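Local atomic coordinates of BpsB (PgaB), Poly-beta-1,6-N-acetyl-D-glucosamine N-deacetylase (Bordetella bronchiseptica RB50, PDB entry 5BU6), a protein that removes acetyl groups from poly-beta-1,6-N-acetyl-D-glucosamine as a family 4 carbohydrate esterase and is required for biofilm formation. Residues Ser59-Gln62 with Ile63-Ser66. The protein carries 5 engineered substitutions. Sequence-based numbering, arbitrary orientation.
With EDO (1,2-ethanediol), chain J.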
loop_
_atom_site.group_PDB
_atom_site.type_symbol
_atom_site.label_atom_id
_atom_site.label_comp_id
_atom_site.label_asym_id
_atom_site.label_seq_id
_atom_site.Cartn_x
_atom_site.Cartn_y
_atom_site.Cartn_z
ATOM N N SER A 59 14.143 3.738 4.698
ATOM C CA SER A 59 12.802 4.138 5.147
ATOM C C SER A 59 12.233 5.209 4.224
ATOM O O SER A 59 12.960 5.821 3.447
ATOM C CB SER A 59 12.850 4.689 6.561
ATOM O OG SER A 59 13.727 5.819 6.578
ATOM N N MET A 60 10.940 5.488 4.352
ATOM C CA MET A 60 10.354 6.620 3.634
ATOM C C MET A 60 10.957 7.954 4.082
ATOM O O MET A 60 11.101 8.886 3.287
ATOM C CB MET A 60 8.836 6.658 3.825
ATOM C CG MET A 60 8.162 7.711 2.943
ATOM S SD MET A 60 7.243 6.954 1.599
ATOM C CE MET A 60 6.023 6.023 2.524
ATOM N N GLN A 61 11.292 8.053 5.365
ATOM C CA GLN A 61 11.946 9.261 5.857
ATOM C C GLN A 61 13.280 9.497 5.126
ATOM O O GLN A 61 13.672 10.639 4.838
ATOM C CB GLN A 61 12.179 9.175 7.360
ATOM C CG GLN A 61 12.746 10.463 7.934
ATOM C CD GLN A 61 11.766 11.625 7.790
ATOM O OE1 GLN A 61 10.611 11.519 8.192
ATOM N NE2 GLN A 61 12.224 12.728 7.199
ATOM N N GLN A 62 13.999 8.410 4.856
ATOM C CA GLN A 62 15.257 8.513 4.125
ATOM C C GLN A 62 15.028 8.992 2.695
ATOM O O GLN A 62 15.809 9.804 2.174
ATOM C CB GLN A 62 15.989 7.175 4.122
ATOM C CG GLN A 62 16.808 6.925 5.380
ATOM C CD GLN A 62 17.442 5.550 5.367
ATOM O OE1 GLN A 62 16.756 4.542 5.514
ATOM N NE2 GLN A 62 18.741 5.502 5.152
ATOM N N ILE A 63 13.954 8.521 2.065
ATOM C CA ILE A 63 13.637 8.989 0.712
ATOM C C ILE A 63 13.382 10.498 0.730
ATOM O O ILE A 63 13.928 11.242 -0.075
ATOM C CB ILE A 63 12.411 8.283 0.124
ATOM C CG1 ILE A 63 12.745 6.827 -0.201
ATOM C CG2 ILE A 63 11.927 9.016 -1.134
ATOM C CD1 ILE A 63 11.505 5.915 -0.364
ATOM N N ILE A 64 12.535 10.931 1.651
ATOM C CA ILE A 64 12.182 12.338 1.769
ATOM C C ILE A 64 13.424 13.195 1.999
ATOM O O ILE A 64 13.601 14.224 1.367
ATOM C CB ILE A 64 11.176 12.537 2.904
ATOM C CG1 ILE A 64 9.888 11.767 2.590
ATOM C CG2 ILE A 64 10.875 13.982 3.104
ATOM C CD1 ILE A 64 8.978 11.591 3.786
ATOM N N ASP A 65 14.311 12.722 2.871
ATOM C CA ASP A 65 15.554 13.432 3.187
ATOM C C ASP A 65 16.503 13.505 1.996
ATOM O O ASP A 65 17.199 14.503 1.823
ATOM C CB ASP A 65 16.276 12.761 4.370
ATOM C CG ASP A 65 15.549 12.953 5.706
ATOM O OD1 ASP A 65 14.570 13.723 5.770
ATOM O OD2 ASP A 65 15.971 12.332 6.705
ATOM N N SER A 66 16.543 12.462 1.167
ATOM C CA SER A 66 17.454 12.498 0.017
ATOM C C SER A 66 16.955 13.498 -1.010
ATOM O O SER A 66 17.746 14.197 -1.646
ATOM C CB SER A 66 17.604 11.110 -0.619
ATOM O OG SER A 66 16.378 10.655 -1.176
HETATM C C1 EDO J . 9.963 5.112 9.571
HETATM O O1 EDO J . 10.609 3.945 9.047
HETATM C C2 EDO J . 10.526 6.359 8.885
HETATM O O2 EDO J . 10.027 6.505 7.544
#
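The amide of Q61 reaches one turn along the helix to the carboxylate of D65 at the start of helix 60-67, the helix of a beta-alpha-beta unit between strands 56-57 and 77-83 of the polysaccharide deacetylase fold. The Q61 side chain begins with CB against a 1,2-ethanediol, probably from the crystallisation liquor, 3.4 Å from its O2, which also accepts from Q61 N. Q61 CG lies anti to the backbone N (chi1 -175°) and passes 3.9 Å from D65 OD2; the bend that follows at chi2 (64°) swings the amide along the helix to the following turn. There Q61 NE2 donates to D65 OD1 at 2.9 Å, with the acceptor nearly in the amide plane but approached from above the carboxylate plane. Q61 OE1 accepts from R216 NH1, so both ends of the amide are held and its rotation is probably fixed. The same two residues are also joined through the backbone, D65 N donating to Q61 O. M60 and I64 both pack on I240 of strand 240-242, with M60 CG 4.1 Å from I64 CD1. A capping box closes the N-terminal end of the helix, with S59 as N-cap: S59 OG accepts from Q62 N at 3.1 Å, and S59 N returns a 2.9 Å bond to Q62 OE1. At the far end, S66 OG donates to I63 O at 2.7 Å.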